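Local coordinates for CRISPR-associated endoribonuclease Cas6 1 (Methanocaldococcus jannaschii DSM 2661, PDB 5YI6), which is a CRISPR-associated endoribonuclease of the Cas6 family that probably binds and cleaves CRISPR transcripts to yield crRNA in antiviral defence, at residues Pro20-His23 with Gln24-Ala28; Met139-Glu143 with Asp144-Thr148; Asn161-Asn164 with Asn165-Lys169. All blocks are in the same frame, centred on the assembly; numbering follows the deposited sequence.

How the contacts relate
None of the three contacts touches another: contacts 2 and 3 come within about 7 Å at their nearest atoms, contacts 1 and 3 within about 14 Å. Contacts 1 and 3 are partly buried and belong to helices, the first at the start of helix 23-35 and the second inside helix 158-174, and they lie on opposite sides of the chain's centre. Contact 2 is a surface hairpin, its centre about 28 Å from the centre of the chain; its second strand, 145-150, precedes helix 158-174. The helical contacts add water bridges and ties to other elements, an imidazole in contact 1 and lysines in contact 3, whereas contact 2 relies on cross-strand bonds and a threonine hydroxyl.

Contact 1 (Pro20-His23 with Gln24-Ala28); sequences PYNH and QYYLA
His-23 O receives the backbone N-H of Leu-27 at 2.9 Å, a fairly straight i to i+4 bond (163°) near the start of helix 23-35. Among the polar links before it, Pro-20 O takes two donors across the type I turn from Pro-20 to His-23: His-23 N at 3.1 Å and His-23 ND1 at 3.0 Å, the carbonyl oxygen lying in the imidazole plane. A chi1 of 74° sets CG of His-23 between backbone N and carbonyl carbon, folding the ring back toward Pro-20.

Packing is lighter. CB of Leu-27 sits at the edge of the imidazole, 4.2 Å from CD2 of His-23. Asn-22 O lies at the edge of the Tyr-26 ring, 3.6 Å from CD2, and the Asn-22 amide is turned 59° from that ring.

Two waters bridge the turn to the helix. One molecule donates to Tyr-21 O at 2.7 Å and accepts from Gln-24 N at 3.0 Å, serving an N-H of the first helical turn. A second accepts from Asn-22 ND2 and has a weak link to Tyr-26 OH.

Beyond the segments, Tyr-26 and Leu-27 rest on Val-106. His-23 NE2 bonds to Leu-60 N. With ND1 donating to Pro-20 O and NE2 facing the Leu-60 N-H, the pattern is consistent with a neutral ring carrying its proton on ND1 and fixed at both nitrogens, joining loop, helix start and the Leu-59 to Leu-60 chain.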
# COMPACT_ATOMS: atom_id res chain seq x y z
N PRO A 20 -15.81 6.49 -3.66
CA PRO A 20 -16.52 5.25 -3.32
C PRO A 20 -15.72 4.37 -2.37
O PRO A 20 -14.49 4.36 -2.38
CB PRO A 20 -16.67 4.55 -4.68
CG PRO A 20 -16.56 5.62 -5.69
CD PRO A 20 -15.59 6.63 -5.11
N TYR A 21 -16.46 3.63 -1.53
CA TYR A 21 -15.84 2.65 -0.63
C TYR A 21 -15.04 1.62 -1.41
O TYR A 21 -14.04 1.11 -0.90
CB TYR A 21 -16.90 1.92 0.19
CG TYR A 21 -17.56 2.82 1.20
CD1 TYR A 21 -16.78 3.47 2.16
CD2 TYR A 21 -18.94 3.01 1.20
CE1 TYR A 21 -17.36 4.32 3.09
CE2 TYR A 21 -19.53 3.86 2.13
CZ TYR A 21 -18.73 4.51 3.07
OH TYR A 21 -19.27 5.35 4.02
N ASN A 22 -15.46 1.30 -2.63
CA ASN A 22 -14.77 0.26 -3.38
C ASN A 22 -13.69 0.83 -4.29
O ASN A 22 -13.30 0.18 -5.26
CB ASN A 22 -15.78 -0.57 -4.18
CG ASN A 22 -16.40 0.19 -5.35
OD1 ASN A 22 -16.21 1.39 -5.49
ND2 ASN A 22 -17.13 -0.52 -6.19
N HIS A 23 -13.16 2.03 -3.97
CA HIS A 23 -12.24 2.65 -4.91
C HIS A 23 -10.90 1.94 -5.04
O HIS A 23 -10.18 2.23 -6.00
CB HIS A 23 -11.95 4.12 -4.53
CG HIS A 23 -11.05 4.28 -3.35
ND1 HIS A 23 -11.53 4.38 -2.06
CD2 HIS A 23 -9.70 4.38 -3.26
CE1 HIS A 23 -10.51 4.51 -1.23
NE2 HIS A 23 -9.39 4.51 -1.93
N GLN A 24 -10.49 1.11 -4.08
CA GLN A 24 -9.10 0.62 -4.11
C GLN A 24 -8.78 -0.07 -5.42
O GLN A 24 -7.69 0.10 -5.98
CB GLN A 24 -8.82 -0.32 -2.93
CG GLN A 24 -7.29 -0.57 -2.65
CD GLN A 24 -6.62 -1.50 -3.63
OE1 GLN A 24 -7.26 -2.41 -4.20
NE2 GLN A 24 -5.30 -1.29 -3.83
N TYR A 25 -9.71 -0.89 -5.92
CA TYR A 25 -9.47 -1.63 -7.17
C TYR A 25 -9.17 -0.69 -8.34
O TYR A 25 -8.25 -0.93 -9.15
CB TYR A 25 -10.69 -2.50 -7.43
CG TYR A 25 -10.68 -3.25 -8.74
CD1 TYR A 25 -9.91 -4.39 -8.89
CD2 TYR A 25 -11.47 -2.84 -9.81
CE1 TYR A 25 -9.91 -5.10 -10.07
CE2 TYR A 25 -11.48 -3.55 -11.00
CZ TYR A 25 -10.69 -4.67 -11.12
OH TYR A 25 -10.68 -5.41 -12.29
N TYR A 26 -9.94 0.41 -8.43
CA TYR A 26 -9.74 1.39 -9.50
C TYR A 26 -8.49 2.22 -9.28
O TYR A 26 -7.82 2.62 -10.26
CB TYR A 26 -10.97 2.30 -9.60
CG TYR A 26 -12.18 1.44 -9.80
CD1 TYR A 26 -12.47 0.95 -11.06
CD2 TYR A 26 -13.01 1.09 -8.74
CE1 TYR A 26 -13.57 0.12 -11.27
CE2 TYR A 26 -14.12 0.26 -8.94
CZ TYR A 26 -14.38 -0.21 -10.21
OH TYR A 26 -15.46 -1.03 -10.42
N LEU A 27 -8.16 2.50 -8.02
CA LEU A 27 -6.92 3.18 -7.70
C LEU A 27 -5.72 2.35 -8.15
O LEU A 27 -4.80 2.84 -8.81
CB LEU A 27 -6.87 3.44 -6.18
CG LEU A 27 -5.52 3.92 -5.62
CD1 LEU A 27 -5.13 5.34 -6.20
CD2 LEU A 27 -5.58 3.98 -4.08
N ALA A 28 -5.75 1.05 -7.82
CA ALA A 28 -4.65 0.16 -8.18
C ALA A 28 -4.48 0.11 -9.68
O ALA A 28 -3.36 0.16 -10.18
CB ALA A 28 -4.92 -1.28 -7.66
O HOH W 1 -11.73 -0.01 -1.59
O HOH W 2 -18.16 0.43 -9.15

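Contact 2 (Met139-Glu143 with Asp144-Thr148); sequences MIETE and DGLKT
Thr-142 and Gly-145 close the hairpin with three bonds. Gly-145 N donates to Thr-142 O, while Gly-145 O accepts both from Thr-142 N, at 2.9 Å, and from Thr-142 OG1, at 2.8 Å. The hydroxyl approaches Gly-145 O in the carbonyl plane, on a lone pair of that oxygen, whereas the backbone N-H comes from above that plane. Thr-142 OG1 in turn accepts from Asp-144 N at 2.9 Å, forming an ST turn. A chi1 of 77° brings the hydroxyl over the turn to do both jobs, with CG2 directed toward Lys-147.

Next along the ladder, Ile-140 and Lys-147 exchange two nearly straight backbone bonds. The arrangement is a two-residue beta hairpin: strands 137-142 and 145-150 run antiparallel, their short segments at 143°, and a type I turn with Glu-143 and Asp-144 at its corners joins them. Gly-145 has a phi of 97°, a backbone shape in which a side chain would press against the carbonyl O of Asp-144.

On one face, the Met-139 chain, bent at chi2 and chi3, brings CE to 3.8 Å from Leu-146 CD2, and its SD lies 3.5 Å from Thr-148 OG1. Glu-141 shares this face; its bent chain carries OE2 to 3.6 Å from Gly-145 CA, crossing Leu-146 at about a right angle.

The face of Ile-140, Thr-142 and Lys-147 is held differently. CG of Lys-147 passes 3.7 Å from Thr-142 OG1, and its NZ forms a salt bridge with Asp-144 OD2 at 3.4 Å, in which the hydrogen bond is weak. Most residues of the hairpin, from Ile-140 to Asp-144 and Lys-147 and Thr-148, also touch a crystal neighbour, which may bias their conformations, and a glycerol, probably from the crystallisation liquor, lies beside Ile-140.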
# COMPACT_ATOMS: atom_id res chain seq x y z
N MET A 139 -2.15 -21.66 -0.05
CA MET A 139 -2.94 -22.54 -0.91
C MET A 139 -3.35 -23.78 -0.11
O MET A 139 -2.58 -24.28 0.70
CB MET A 139 -2.13 -22.93 -2.16
CG MET A 139 -1.55 -21.73 -2.92
SD MET A 139 -2.88 -20.64 -3.48
CE MET A 139 -3.66 -21.77 -4.66
N ILE A 140 -4.58 -24.24 -0.31
CA ILE A 140 -5.07 -25.40 0.44
C ILE A 140 -5.82 -26.33 -0.50
O ILE A 140 -6.55 -25.89 -1.39
CB ILE A 140 -5.99 -25.00 1.60
CG1 ILE A 140 -7.13 -24.16 1.04
CG2 ILE A 140 -5.20 -24.29 2.67
CD1 ILE A 140 -8.03 -23.69 2.07
N GLU A 141 -5.66 -27.62 -0.28
CA GLU A 141 -6.38 -28.62 -1.06
C GLU A 141 -7.79 -28.79 -0.50
O GLU A 141 -7.97 -28.96 0.71
CB GLU A 141 -5.62 -29.95 -1.01
CG GLU A 141 -6.25 -31.00 -1.88
CD GLU A 141 -6.16 -30.65 -3.35
OE1 GLU A 141 -5.18 -29.96 -3.76
OE2 GLU A 141 -7.09 -31.01 -4.10
N THR A 142 -8.79 -28.71 -1.36
CA THR A 142 -10.17 -28.94 -0.95
C THR A 142 -10.76 -30.03 -1.83
O THR A 142 -10.14 -30.46 -2.81
CB THR A 142 -11.03 -27.67 -1.09
OG1 THR A 142 -11.34 -27.49 -2.47
CG2 THR A 142 -10.25 -26.41 -0.54
N GLU A 143 -11.99 -30.45 -1.51
CA GLU A 143 -12.71 -31.40 -2.37
C GLU A 143 -13.02 -30.83 -3.74
O GLU A 143 -13.40 -31.58 -4.65
CB GLU A 143 -14.00 -31.87 -1.69
CG GLU A 143 -13.77 -32.79 -0.52
CD GLU A 143 -15.05 -33.34 0.09
OE1 GLU A 143 -16.15 -33.05 -0.41
OE2 GLU A 143 -14.97 -34.04 1.12
N ASP A 144 -12.90 -29.51 -3.91
CA ASP A 144 -13.07 -28.86 -5.19
C ASP A 144 -11.73 -28.49 -5.82
O ASP A 144 -11.69 -27.66 -6.72
CB ASP A 144 -13.96 -27.62 -5.04
CG ASP A 144 -14.46 -27.10 -6.38
OD1 ASP A 144 -14.59 -27.91 -7.32
OD2 ASP A 144 -14.67 -25.86 -6.49
N GLY A 145 -10.63 -29.09 -5.38
CA GLY A 145 -9.32 -28.77 -5.92
C GLY A 145 -8.57 -27.75 -5.07
O GLY A 145 -8.98 -27.39 -3.96
N LEU A 146 -7.42 -27.33 -5.58
CA LEU A 146 -6.57 -26.38 -4.87
C LEU A 146 -7.20 -24.99 -4.88
O LEU A 146 -7.60 -24.49 -5.94
CB LEU A 146 -5.18 -26.35 -5.51
CG LEU A 146 -4.09 -25.62 -4.73
CD1 LEU A 146 -3.71 -26.37 -3.46
CD2 LEU A 146 -2.90 -25.39 -5.63
N LYS A 147 -7.30 -24.36 -3.71
CA LYS A 147 -7.93 -23.05 -3.60
C LYS A 147 -7.04 -22.11 -2.79
O LYS A 147 -6.14 -22.54 -2.06
CB LYS A 147 -9.32 -23.14 -2.94
CG LYS A 147 -10.31 -24.10 -3.63
CD LYS A 147 -10.58 -23.69 -5.08
CE LYS A 147 -11.58 -24.63 -5.75
NZ LYS A 147 -11.74 -24.33 -7.19
N THR A 148 -7.32 -20.81 -2.90
CA THR A 148 -6.59 -19.81 -2.14
C THR A 148 -7.33 -19.49 -0.85
O THR A 148 -8.50 -19.11 -0.88
CB THR A 148 -6.41 -18.53 -2.97
OG1 THR A 148 -5.78 -18.84 -4.22
CG2 THR A 148 -5.56 -17.54 -2.21

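Contact 3 (Asn161-Asn164 with Asn165-Lys169); sequences NLKN and NLKKK
Asn-164 meets the next turn of its helix at two places. Its carbonyl O takes the N-H of Lys-168 at 2.9 Å, with CG of the extended Lys-168 chain packed 3.2 Å from the same Asn-164 O. Its side-chain OD1 accepts from a water at 2.7 Å that in turn accepts from Lys-167 NZ at 2.8 Å.

Asn-165 is gripped through its OD1. With CG anti to the backbone N (chi1 167°), that oxygen receives Lys-169 NZ at 3.1 Å, in the plane of the amide carbonyl, and a second water at 2.6 Å; this water also donates to Leu-162 O.

Lys-163 lies alongside Lys-167, pointing the same way, with NZ to NZ 4.5 Å. Acceptors lie close by: Glu-183 forms a salt bridge with Lys-163, and Asn-181 accepts from Lys-167 and, weakly, from Lys-163.

Lys-169 NZ also bonds to Gly-225 O, Gly-227 O and Asn-230, in the glycine-rich loop of the C-terminal Cas6 domain, and Leu-166 packs on Phe-182 and helix 215-224. The pattern is that of an amphipathic helix packed on strand 182-195 of the C-terminal domain, consistent with the ferredoxin-like fold of RAMP proteins.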
# COMPACT_ATOMS: atom_id res chain seq x y z
N ASN A 161 3.49 -16.59 8.98
CA ASN A 161 3.46 -16.33 7.55
C ASN A 161 3.70 -14.85 7.24
O ASN A 161 4.37 -14.52 6.26
CB ASN A 161 2.15 -16.81 6.94
CG ASN A 161 2.20 -18.30 6.65
OD1 ASN A 161 2.80 -19.06 7.41
ND2 ASN A 161 1.58 -18.73 5.56
N LEU A 162 3.18 -13.95 8.09
CA LEU A 162 3.47 -12.51 7.92
C LEU A 162 4.97 -12.24 8.10
O LEU A 162 5.59 -11.50 7.31
CB LEU A 162 2.63 -11.69 8.91
CG LEU A 162 2.68 -10.16 8.62
CD1 LEU A 162 1.92 -9.89 7.29
CD2 LEU A 162 2.07 -9.35 9.75
N LYS A 163 5.56 -12.82 9.16
CA LYS A 163 7.00 -12.63 9.37
C LYS A 163 7.83 -13.19 8.22
O LYS A 163 8.77 -12.55 7.73
CB LYS A 163 7.42 -13.28 10.69
CG LYS A 163 6.87 -12.54 11.94
CD LYS A 163 7.19 -13.28 13.22
CE LYS A 163 8.66 -13.63 13.29
NZ LYS A 163 8.97 -14.20 14.62
N ASN A 164 7.52 -14.41 7.79
CA ASN A 164 8.33 -15.05 6.76
C ASN A 164 8.16 -14.37 5.42
O ASN A 164 9.11 -14.28 4.64
CB ASN A 164 8.00 -16.53 6.67
CG ASN A 164 8.52 -17.29 7.86
OD1 ASN A 164 9.56 -16.92 8.42
ND2 ASN A 164 7.84 -18.37 8.25
N ASN A 165 6.96 -13.86 5.14
CA ASN A 165 6.81 -13.06 3.94
C ASN A 165 7.77 -11.87 3.98
O ASN A 165 8.46 -11.60 2.98
CB ASN A 165 5.36 -12.57 3.81
CG ASN A 165 5.24 -11.48 2.77
OD1 ASN A 165 5.46 -10.30 3.05
ND2 ASN A 165 4.93 -11.88 1.55
N LEU A 166 7.83 -11.16 5.12
CA LEU A 166 8.69 -9.98 5.17
C LEU A 166 10.16 -10.35 5.01
O LEU A 166 10.90 -9.68 4.29
CB LEU A 166 8.50 -9.20 6.48
CG LEU A 166 9.06 -7.76 6.43
CD1 LEU A 166 8.30 -6.96 5.38
CD2 LEU A 166 9.02 -7.06 7.79
N LYS A 167 10.59 -11.43 5.67
CA LYS A 167 11.99 -11.84 5.57
C LYS A 167 12.34 -12.28 4.14
O LYS A 167 13.41 -11.92 3.61
CB LYS A 167 12.26 -12.97 6.57
CG LYS A 167 12.10 -12.51 8.04
CD LYS A 167 12.21 -13.70 9.01
CE LYS A 167 12.21 -13.25 10.48
NZ LYS A 167 12.14 -14.40 11.45
N LYS A 168 11.44 -13.02 3.49
CA LYS A 168 11.72 -13.42 2.11
C LYS A 168 11.77 -12.22 1.17
O LYS A 168 12.61 -12.17 0.26
CB LYS A 168 10.66 -14.41 1.64
CG LYS A 168 10.76 -15.77 2.33
CD LYS A 168 9.63 -16.69 1.87
CE LYS A 168 9.51 -17.92 2.76
NZ LYS A 168 8.12 -18.49 2.71
N LYS A 169 10.86 -11.26 1.34
CA LYS A 169 10.87 -10.04 0.53
C LYS A 169 12.14 -9.24 0.77
O LYS A 169 12.70 -8.68 -0.17
CB LYS A 169 9.65 -9.13 0.84
CG LYS A 169 8.35 -9.60 0.27
CD LYS A 169 7.28 -8.44 0.34
CE LYS A 169 7.27 -7.76 1.72
NZ LYS A 169 5.84 -7.34 2.08
O HOH W 3 5.02 -9.36 5.44
O HOH W 4 9.88 -15.99 10.94